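PDB 4UE0: fiber from Bovine adenovirus 4, which forms, through its trimeric head domain, the tip of the viral fibre and probably attaches the virion to a receptor on the host cell. Local coordinates for residues 14-19 / 47-52; 19-24 / 41-46; 36-41 / 58-63; 52-57 / 97-102. One frame throughout, in Å; residues are numbered along the deposited sequence. Where two conformers were deposited one is given.

Contact 1. Residues 14-19 / 47-52; sequences VGFMDF and SDVTTI
Phe16 is the residue to trace here. Its CB already touches the branch methyl of Ile52, and CG comes closest to that methyl, with Phe16 CG 3.8 Å from Ile52 CG2. One step further out, CD2 meets Ile52 CG1, while CE1, CE2 and CZ pass over the backbone, so that Ile52 CA sits above the middle of the ring. This is a CH-pi contact: Ile52 CA is 4.0 Å from the centroid of the Phe16 ring and only 12° off its normal. At the tip, Phe16 CE2 and CZ approach the Thr51 carbonyl oxygen, and Val49 CG1 stands at the ring edge. With CG anti to the backbone N (chi1 -172°), the ring is carried across Ile52, its far end reaching Thr51 and Val49.

Phe19 arrives differently, tip to tip with Ile52: Phe19 CE2 is 3.9 Å from Ile52 CD1, which lies in the plane of the ring at its edge. A type II' turn from Phe16 to Phe19 brings the two phenylalanines to the same partner, closed by Phe19 N bonding Phe16 O at 3.0 Å and by Phe16 N bonding Phe19 O at 2.8 Å.

No hydrogen bond crosses between the segments. The hairpin end of strands 8-16 and 19-29 rests on the start of strand 51-55, in the opposing sheet of the fibre head, while Tyr53 meets the Phe16 ring edge-to-face.

Contact 2. Residues 19-24 / 41-46; sequences FIIALG and SQFMPT
Phe19 lays its ring over the backbone of Pro45, with Pro45 CA 3.8 Å from the ring centroid and 5° off the normal, an almost perfectly centred CH-pi contact. The setting is the antiparallel beta-sandwich of the fibre head, where the loop 41-46, after strand 34-40, runs back along strand 19-29 in nearly the opposite direction. Pro45 CB adds a touch at Phe19 CZ, and the hydroxyl of Thr46 comes in obliquely near Phe19 CD1.

Further along the strand, Ile21 and Phe43 lie side by side and point the same way. Ile21 CG2 is over one face of the Phe43 ring, displaced toward the rim, with Phe43 CG 3.6 Å away. Both Phe19 and Phe43 have CG in the crowded position between backbone N and carbonyl carbon. The two side chains cross obliquely, Phe19 CE2 lying 3.9 Å from Phe43 CD2.

Water fills in where the two backbones stand too far apart to bond directly. Water 1 donates to Ile20 O at 2.8 Å and accepts from Met44 N at 3.0 Å. Water 3 accepts from Ala22 N, with Gln42 O 3.1 Å from it as a possible second partner. On the far side of the loop the neighbouring subunit begins: the Ser41 hydroxyl bonds Ser117 and Thr119 of the second subunit, and the Gln42 side-chain amide bonds the backbone of Tyr71 and Pro69 of that second subunit.

One direct bond joins the two backbones: Ser41 N donates to Ala22 O at 3.0 Å, with 164° at the hydrogen and nearly along the C=O axis.

Contact 3. Residues 36-41 / 58-63; sequences YILNCS and SGLESI
The Tyr36 ring is the flat group of this contact, and it meets backbone more than side chain. Two carbonyl oxygens approach it obliquely: Ile63 O, 3.7 Å from Tyr36 CD1, and, more distantly, Ser62 O near Tyr36 CE1. Ile63 CB packs against the same corner of the ring, 4.1 Å from Tyr36 CD1. With Tyr36 CG anti to its carbonyl carbon (chi1 -61°), the near side of the ring runs along the chain at 62-63.

Two residues on, Leu38 works with CB and one methyl, CD1. Its CG is anti to the backbone N (chi1 -179°), which sends the branch toward the helical turn. Leu38 CD1 meets Leu60 CD1 at 3.7 Å, the two side chains crossing at about a right angle. Ile63 comes in across Leu38 in the same fashion: Ile63 CD1 is 3.8 Å from Leu38 CB and almost as near Leu38 CD1. Leu38 CD1 is therefore touched by the tips of both Leu60 and Ile63.

The turn that presents these two is held by its own bonds. Gly59 O is gripped twice by Ser62, through its N and through its hydroxyl, with Ser62 OG donating to Gly59 O at 2.6 Å in the carbonyl plane. No hydrogen bond crosses between the segments; the side-chain contacts are apolar.

Helix 58-61 sits at the margin of the sandwich and turns Leu60 inward, with Ile63 just after it, against strand 34-40. Leu60 also reaches Trp25 of strand 19-29, Ile63 and Tyr36 both touch Phe70 of strand 70-77, and Asp57 caps the helix at Leu60 N.

Contact 4. Residues 52-57 / 97-102; sequences IYFQAD and ISINFS
Ile97 is the main bump, and Phe54 and Ala56 form the hollow that takes it. Phe54 has CG in the crowded position between N and carbonyl carbon (chi1 59°), so its ring leans over the neighbouring strand and lies alongside Ile97. Ile97 CB sits over one face of that ring, offset toward the rim and 3.7 Å from Phe54 CZ, with Ile97 CG2 close by. The other branch of Ile97 runs on to the methyl of Ala56, where the fit is tighter than normal van der Waals contact: Ile97 CD1 to Ala56 CB is 3.3 Å. Ile99 CD1 abuts the edge of the Phe54 ring at CE1. At the other end, Ile52 CD1 nudges the edge of the Phe101 ring, 3.9 Å from Phe101 CE2.

All this sits on two adjoining antiparallel strands, 51-55 and 96-101, whose axes are 4.7 Å apart. Ile52 and Ile99 are a hydrogen-bonded pair, each donating its N-H to the other's carbonyl. The shorter of these two bonds runs from Ile99 N to Ile52 O, at 2.7 Å. Phe54 and Ile97 form the next such pair. Between them the non-hydrogen-bonded pair Tyr53 and Ser98 faces the other way, with Tyr53 CA only 3.1 Å from Ile97 O in a CA-H...O contact.

The chemistry divides by face. On the apolar face Ile52 and Ile99 pack on Ile21 of the opposite sheet, Phe54 on Leu23, and Ile97 on Leu60 of the helix, whereas Tyr53 and Ser98 put hydroxyls on the outer face; the backbone amides and carbonyls of the two hydrogen-bonded pairs satisfy each other between the strands.

Overall arrangement
All four contacts lie in the head domain, a sandwich of two antiparallel sheets. Contacts 1 and 2 share Phe19, with centres about 8 Å apart, and contacts 1 and 4 share Ile52 at about 10 Å. Contacts 1 and 3, about 18 Å apart, do not touch. Along the chain, contact 2 falls between the two halves of contact 1, contact 3 interleaves with contacts 1, 2 and 4, and contact 4 opens after contacts 1 and 2 have closed. Contact 4 is within one sheet, contact 1 bridges to the other, and contact 3 sets the short helix against strand 34-40. Contact 2 carries the core outward to the second subunit, linking the fold to the trimer.

Contact 1. Residues 14-19 / 47-52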
# COMPACT_ATOMS: atom_id res chain seq x y z
N VAL A 14 19.32 6.05 -2.14
CA VAL A 14 20.25 5.96 -1.02
C VAL A 14 21.05 4.68 -1.13
O VAL A 14 20.48 3.59 -1.11
CB VAL A 14 19.48 5.94 0.32
CG1 VAL A 14 20.43 5.85 1.51
CG2 VAL A 14 18.61 7.17 0.45
N GLY A 15 22.37 4.80 -1.22
CA GLY A 15 23.25 3.66 -1.04
C GLY A 15 23.50 3.45 0.45
O GLY A 15 23.94 4.36 1.14
N PHE A 16 23.20 2.26 0.95
CA PHE A 16 23.37 1.97 2.36
C PHE A 16 23.99 0.61 2.46
O PHE A 16 23.45 -0.37 1.96
CB PHE A 16 22.06 1.99 3.13
CG PHE A 16 22.24 1.89 4.62
CD1 PHE A 16 22.64 2.98 5.34
CD2 PHE A 16 22.03 0.70 5.27
CE1 PHE A 16 22.84 2.89 6.70
CE2 PHE A 16 22.22 0.61 6.64
CZ PHE A 16 22.63 1.74 7.36
N MET A 17 25.15 0.67 3.10
CA MET A 17 26.12 -0.32 3.00
C MET A 17 26.17 -0.61 1.49
O MET A 17 26.33 0.35 0.68
CB MET A 17 25.72 -1.46 3.93
CG MET A 17 25.40 -0.90 5.34
SD MET A 17 26.81 -0.31 6.36
CE MET A 17 26.24 1.08 7.35
N ASP A 18 26.01 -1.90 1.15
CA ASP A 18 26.25 -2.47 -0.15
C ASP A 18 24.93 -2.69 -0.91
O ASP A 18 24.90 -3.51 -1.83
CB ASP A 18 26.98 -3.81 0.11
CG ASP A 18 27.76 -4.34 -1.08
OD1 ASP A 18 28.16 -3.58 -1.99
OD2 ASP A 18 27.91 -5.58 -1.10
N PHE A 19 23.86 -1.96 -0.57
CA PHE A 19 22.61 -2.06 -1.33
C PHE A 19 21.99 -0.67 -1.50
O PHE A 19 22.51 0.34 -0.98
CB PHE A 19 21.65 -3.11 -0.72
CG PHE A 19 21.13 -2.76 0.66
CD1 PHE A 19 21.83 -3.13 1.80
CD2 PHE A 19 19.92 -2.07 0.82
CE1 PHE A 19 21.35 -2.84 3.07
CE2 PHE A 19 19.44 -1.77 2.08
CZ PHE A 19 20.18 -2.13 3.20
N SER A 47 22.22 -7.69 4.56
CA SER A 47 22.57 -8.00 5.94
C SER A 47 21.32 -7.78 6.79
O SER A 47 20.32 -7.25 6.32
CB SER A 47 23.74 -7.16 6.44
OG SER A 47 23.41 -5.79 6.50
N ASP A 48 21.40 -8.20 8.03
CA ASP A 48 20.27 -8.18 8.94
C ASP A 48 20.10 -6.82 9.58
O ASP A 48 20.15 -6.67 10.79
CB ASP A 48 20.39 -9.30 9.98
CG ASP A 48 21.57 -9.13 10.91
OD1 ASP A 48 22.57 -8.49 10.51
OD2 ASP A 48 21.50 -9.65 12.06
N VAL A 49 19.87 -5.82 8.75
CA VAL A 49 19.72 -4.46 9.22
C VAL A 49 18.41 -4.23 9.96
O VAL A 49 17.36 -4.82 9.65
CB VAL A 49 19.87 -3.40 8.14
CG1 VAL A 49 21.20 -3.49 7.43
CG2 VAL A 49 18.76 -3.48 7.16
N THR A 50 18.50 -3.35 10.95
CA THR A 50 17.34 -2.85 11.65
C THR A 50 17.09 -1.39 11.33
O THR A 50 15.98 -0.90 11.53
CB THR A 50 17.46 -3.01 13.18
OG1 THR A 50 18.68 -2.42 13.64
CG2 THR A 50 17.48 -4.46 13.54
N THR A 51 18.11 -0.68 10.89
CA THR A 51 18.00 0.76 10.65
C THR A 51 18.75 1.14 9.39
O THR A 51 19.88 0.67 9.19
CB THR A 51 18.58 1.60 11.81
OG1 THR A 51 18.06 1.14 13.07
CG2 THR A 51 18.31 3.08 11.62
N ILE A 52 18.12 1.93 8.53
CA ILE A 52 18.77 2.57 7.40
C ILE A 52 18.73 4.06 7.66
O ILE A 52 17.67 4.61 7.94
CB ILE A 52 18.05 2.25 6.08
CG1 ILE A 52 18.15 0.75 5.78
CG2 ILE A 52 18.63 3.06 4.95
CD1 ILE A 52 17.27 0.31 4.62

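Contact 2. Residues 19-24 / 41-46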
# COMPACT_ATOMS: atom_id res chain seq x y z
N PHE A 19 23.86 -1.96 -0.57
CA PHE A 19 22.61 -2.06 -1.33
C PHE A 19 21.99 -0.67 -1.50
O PHE A 19 22.51 0.34 -0.98
CB PHE A 19 21.65 -3.11 -0.72
CG PHE A 19 21.13 -2.76 0.66
CD1 PHE A 19 21.83 -3.13 1.80
CD2 PHE A 19 19.92 -2.07 0.82
CE1 PHE A 19 21.35 -2.84 3.07
CE2 PHE A 19 19.44 -1.77 2.08
CZ PHE A 19 20.18 -2.13 3.20
N ILE A 20 20.93 -0.60 -2.30
CA ILE A 20 20.23 0.65 -2.68
C ILE A 20 18.81 0.57 -2.18
O ILE A 20 18.15 -0.47 -2.29
CB ILE A 20 20.11 0.77 -4.24
CG1 ILE A 20 21.44 1.11 -4.87
CG2 ILE A 20 19.06 1.81 -4.70
CD1 ILE A 20 21.92 2.53 -4.64
N ILE A 21 18.33 1.71 -1.68
CA ILE A 21 16.90 1.93 -1.53
C ILE A 21 16.55 3.19 -2.28
O ILE A 21 17.38 4.09 -2.47
CB ILE A 21 16.42 2.05 -0.09
CG1 ILE A 21 16.95 3.27 0.62
CG2 ILE A 21 16.71 0.78 0.65
CD1 ILE A 21 16.14 3.59 1.86
N ALA A 22 15.32 3.23 -2.80
CA ALA A 22 14.89 4.36 -3.62
C ALA A 22 13.59 4.91 -3.06
O ALA A 22 12.57 4.22 -3.03
CB ALA A 22 14.74 3.97 -5.08
N LEU A 23 13.68 6.16 -2.60
CA LEU A 23 12.58 6.87 -1.95
C LEU A 23 11.97 7.92 -2.86
O LEU A 23 12.68 8.56 -3.63
CB LEU A 23 13.08 7.56 -0.69
CG LEU A 23 13.71 6.65 0.36
CD1 LEU A 23 14.43 7.48 1.42
CD2 LEU A 23 12.63 5.80 0.98
N GLY A 24 10.67 8.05 -2.76
CA GLY A 24 9.93 9.12 -3.41
C GLY A 24 9.15 9.86 -2.37
O GLY A 24 8.74 9.29 -1.35
N SER A 41 10.56 1.96 -3.04
CA SER A 41 10.47 0.78 -3.89
C SER A 41 10.93 -0.47 -3.17
O SER A 41 11.60 -0.38 -2.11
CB SER A 41 11.27 0.98 -5.18
OG SER A 41 10.71 1.97 -6.02
N GLN A 42 10.61 -1.65 -3.69
CA GLN A 42 11.18 -2.86 -3.14
C GLN A 42 12.71 -2.78 -3.14
O GLN A 42 13.32 -2.11 -3.97
CB GLN A 42 10.70 -4.08 -3.90
CG GLN A 42 11.18 -4.16 -5.33
CD GLN A 42 10.52 -5.31 -6.05
OE1 GLN A 42 9.30 -5.43 -6.09
NE2 GLN A 42 11.33 -6.19 -6.61
N PHE A 43 13.31 -3.47 -2.18
CA PHE A 43 14.76 -3.49 -2.09
C PHE A 43 15.21 -4.79 -1.46
O PHE A 43 14.45 -5.48 -0.78
CB PHE A 43 15.30 -2.29 -1.31
CG PHE A 43 14.94 -2.30 0.17
CD1 PHE A 43 13.69 -1.86 0.58
CD2 PHE A 43 15.83 -2.76 1.11
CE1 PHE A 43 13.34 -1.87 1.92
CE2 PHE A 43 15.48 -2.78 2.45
CZ PHE A 43 14.23 -2.35 2.85
N MET A 44 16.49 -5.09 -1.66
CA MET A 44 17.06 -6.35 -1.19
C MET A 44 18.22 -6.02 -0.24
O MET A 44 19.36 -5.74 -0.67
CB MET A 44 17.55 -7.29 -2.27
CG MET A 44 17.98 -8.61 -1.65
SD MET A 44 18.56 -9.75 -2.91
CE MET A 44 17.00 -10.43 -3.46
N PRO A 45 17.97 -6.05 1.07
CA PRO A 45 19.06 -5.85 2.01
C PRO A 45 20.02 -7.03 1.95
O PRO A 45 19.60 -8.17 1.74
CB PRO A 45 18.34 -5.77 3.36
CG PRO A 45 17.16 -6.66 3.20
CD PRO A 45 16.72 -6.44 1.76
N THR A 46 21.29 -6.79 2.22
CA THR A 46 22.32 -7.82 2.14
C THR A 46 22.82 -8.25 3.51
O THR A 46 23.72 -9.07 3.61
CB THR A 46 23.51 -7.29 1.31
OG1 THR A 46 23.94 -6.06 1.89
CG2 THR A 46 23.09 -7.02 -0.12
O HOH W 1 17.95 -3.06 -3.27
O HOH W 2 15.95 -0.54 -4.62
O HOH W 3 14.08 0.74 -3.05

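Contact 3. Residues 36-41 / 58-63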
# COMPACT_ATOMS: atom_id res chain seq x y z
N TYR A 36 1.40 14.57 3.08
CA TYR A 36 2.84 14.30 2.99
C TYR A 36 2.98 12.81 2.74
O TYR A 36 2.56 12.00 3.57
CB TYR A 36 3.55 14.70 4.27
CG TYR A 36 3.39 16.17 4.55
CD1 TYR A 36 4.23 17.08 3.96
CD2 TYR A 36 2.36 16.64 5.36
CE1 TYR A 36 4.08 18.44 4.16
CE2 TYR A 36 2.20 18.00 5.58
CZ TYR A 36 3.07 18.89 4.98
OH TYR A 36 2.94 20.24 5.19
N ILE A 37 3.54 12.45 1.59
CA ILE A 37 3.66 11.06 1.15
C ILE A 37 5.14 10.70 1.06
O ILE A 37 5.94 11.45 0.47
CB ILE A 37 2.96 10.85 -0.21
CG1 ILE A 37 1.45 11.00 -0.05
CG2 ILE A 37 3.28 9.47 -0.79
CD1 ILE A 37 0.72 11.34 -1.33
N LEU A 38 5.48 9.55 1.62
CA LEU A 38 6.81 8.97 1.49
C LEU A 38 6.66 7.55 0.99
O LEU A 38 5.94 6.76 1.59
CB LEU A 38 7.55 8.95 2.84
CG LEU A 38 8.97 8.40 2.82
CD1 LEU A 38 9.90 9.19 1.92
CD2 LEU A 38 9.54 8.35 4.24
N ASN A 39 7.36 7.21 -0.08
CA ASN A 39 7.37 5.84 -0.47
C ASN A 39 8.72 5.31 -0.80
O ASN A 39 9.69 6.03 -0.92
CB ASN A 39 6.40 5.61 -1.56
CG ASN A 39 6.69 6.43 -2.75
OD1 ASN A 39 7.85 6.64 -3.14
ND2 ASN A 39 5.62 6.96 -3.33
N CYS A 40 8.77 4.00 -0.87
CA CYS A 40 9.99 3.29 -1.11
C CYS A 40 9.71 2.12 -2.02
O CYS A 40 8.77 1.37 -1.81
CB CYS A 40 10.51 2.78 0.23
SG CYS A 40 12.20 2.14 0.24
N SER A 41 10.56 1.96 -3.04
CA SER A 41 10.47 0.78 -3.89
C SER A 41 10.93 -0.47 -3.17
O SER A 41 11.60 -0.38 -2.11
CB SER A 41 11.27 0.98 -5.18
OG SER A 41 10.71 1.97 -6.02
N SER A 58 17.30 18.55 0.51
CA SER A 58 16.26 19.56 0.75
C SER A 58 14.83 19.06 0.46
O SER A 58 13.88 19.34 1.24
CB SER A 58 16.55 20.79 -0.13
OG SER A 58 16.48 20.47 -1.52
N GLY A 59 14.69 18.35 -0.66
CA GLY A 59 13.39 17.87 -1.10
C GLY A 59 12.79 16.97 -0.03
O GLY A 59 11.69 17.17 0.47
N LEU A 60 13.56 15.97 0.36
CA LEU A 60 13.04 14.98 1.29
C LEU A 60 12.80 15.58 2.67
O LEU A 60 11.83 15.25 3.38
CB LEU A 60 14.03 13.85 1.37
CG LEU A 60 13.57 12.58 2.01
CD1 LEU A 60 12.23 12.05 1.49
CD2 LEU A 60 14.67 11.57 1.74
N GLU A 61 13.69 16.46 3.08
CA GLU A 61 13.52 17.06 4.39
C GLU A 61 12.17 17.79 4.46
O GLU A 61 11.62 17.93 5.55
CB GLU A 61 14.63 18.03 4.72
CG GLU A 61 15.91 17.45 5.26
CD GLU A 61 16.85 18.53 5.77
OE1 GLU A 61 17.30 19.34 4.94
OE2 GLU A 61 17.12 18.59 6.99
N SER A 62 11.66 18.28 3.31
CA SER A 62 10.46 19.12 3.28
C SER A 62 9.19 18.41 3.73
O SER A 62 8.20 19.08 4.04
CB SER A 62 10.28 19.78 1.90
OG SER A 62 9.83 18.90 0.86
N ILE A 63 9.18 17.07 3.77
CA ILE A 63 7.97 16.37 4.14
C ILE A 63 7.91 16.10 5.65
O ILE A 63 6.88 15.61 6.16
CB ILE A 63 7.77 15.04 3.35
CG1 ILE A 63 8.79 13.97 3.76
CG2 ILE A 63 7.75 15.28 1.84
CD1 ILE A 63 8.47 12.59 3.26

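Contact 4. Residues 52-57 / 97-102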
# COMPACT_ATOMS: atom_id res chain seq x y z
N ILE A 52 18.12 1.93 8.53
CA ILE A 52 18.77 2.57 7.40
C ILE A 52 18.73 4.06 7.66
O ILE A 52 17.67 4.61 7.94
CB ILE A 52 18.05 2.25 6.08
CG1 ILE A 52 18.15 0.75 5.78
CG2 ILE A 52 18.63 3.06 4.95
CD1 ILE A 52 17.27 0.31 4.62
N TYR A 53 19.89 4.71 7.61
CA TYR A 53 19.96 6.14 7.87
C TYR A 53 20.80 6.81 6.79
O TYR A 53 21.64 6.17 6.15
CB TYR A 53 20.53 6.40 9.27
CG TYR A 53 21.87 5.80 9.48
CD1 TYR A 53 23.01 6.38 8.93
CD2 TYR A 53 22.00 4.62 10.16
CE1 TYR A 53 24.23 5.79 9.06
CE2 TYR A 53 23.25 4.04 10.33
CZ TYR A 53 24.37 4.63 9.76
OH TYR A 53 25.61 4.03 9.90
N PHE A 54 20.61 8.10 6.63
CA PHE A 54 21.30 8.86 5.63
C PHE A 54 21.02 10.34 5.85
O PHE A 54 20.12 10.72 6.58
CB PHE A 54 20.87 8.42 4.21
CG PHE A 54 19.40 8.59 3.96
CD1 PHE A 54 18.49 7.61 4.36
CD2 PHE A 54 18.93 9.74 3.33
CE1 PHE A 54 17.14 7.79 4.13
CE2 PHE A 54 17.60 9.91 3.10
CZ PHE A 54 16.70 8.95 3.50
N GLN A 55 21.79 11.15 5.16
CA GLN A 55 21.65 12.59 5.26
C GLN A 55 20.71 13.05 4.15
O GLN A 55 20.90 12.72 2.97
CB GLN A 55 23.01 13.27 5.21
CG GLN A 55 23.03 14.70 5.72
CD GLN A 55 24.45 15.22 5.80
OE1 GLN A 55 25.41 14.51 5.49
NE2 GLN A 55 24.59 16.47 6.22
N ALA A 56 19.68 13.79 4.54
CA ALA A 56 18.62 14.15 3.63
C ALA A 56 19.00 15.31 2.82
O ALA A 56 19.69 16.21 3.30
CB ALA A 56 17.35 14.48 4.38
N ASP A 57 18.47 15.28 1.60
CA ASP A 57 18.43 16.40 0.69
C ASP A 57 17.26 17.34 1.06
O ASP A 57 16.32 16.97 1.80
CB ASP A 57 18.23 15.85 -0.74
CG ASP A 57 17.07 14.83 -0.83
OD1 ASP A 57 17.22 13.68 -0.39
OD2 ASP A 57 16.00 15.21 -1.33
N ILE A 97 17.87 11.33 8.27
CA ILE A 97 16.67 10.51 8.22
C ILE A 97 17.01 9.09 8.65
O ILE A 97 18.01 8.52 8.18
CB ILE A 97 16.05 10.54 6.81
CG1 ILE A 97 15.66 11.98 6.49
CG2 ILE A 97 14.86 9.58 6.72
CD1 ILE A 97 15.01 12.22 5.15
N SER A 98 16.18 8.53 9.54
CA SER A 98 16.30 7.16 10.00
C SER A 98 15.03 6.39 9.66
O SER A 98 13.92 6.82 9.99
CB SER A 98 16.54 7.14 11.50
OG SER A 98 17.77 7.75 11.83
N ILE A 99 15.24 5.25 9.01
CA ILE A 99 14.20 4.28 8.69
C ILE A 99 14.45 3.09 9.61
O ILE A 99 15.43 2.37 9.45
CB ILE A 99 14.28 3.83 7.21
CG1 ILE A 99 14.14 5.03 6.26
CG2 ILE A 99 13.19 2.80 6.90
CD1 ILE A 99 14.49 4.74 4.83
N ASN A 100 13.56 2.91 10.57
CA ASN A 100 13.69 1.85 11.55
C ASN A 100 12.71 0.76 11.30
O ASN A 100 11.50 1.02 11.21
CB ASN A 100 13.52 2.40 12.96
CG ASN A 100 14.82 2.90 13.51
OD1 ASN A 100 15.70 2.10 13.85
ND2 ASN A 100 14.96 4.20 13.61
N PHE A 101 13.20 -0.45 11.18
CA PHE A 101 12.37 -1.66 11.03
C PHE A 101 12.11 -2.25 12.40
O PHE A 101 12.99 -2.25 13.26
CB PHE A 101 13.07 -2.65 10.09
CG PHE A 101 13.25 -2.08 8.72
CD1 PHE A 101 12.23 -2.12 7.80
CD2 PHE A 101 14.42 -1.43 8.39
CE1 PHE A 101 12.38 -1.54 6.56
CE2 PHE A 101 14.56 -0.85 7.14
CZ PHE A 101 13.54 -0.89 6.24
N SER A 102 10.93 -2.82 12.59
CA SER A 102 10.53 -3.33 13.89
C SER A 102 11.40 -4.48 14.36
O SER A 102 11.54 -4.69 15.57
CB SER A 102 9.07 -3.74 13.82
OG SER A 102 8.82 -4.64 12.75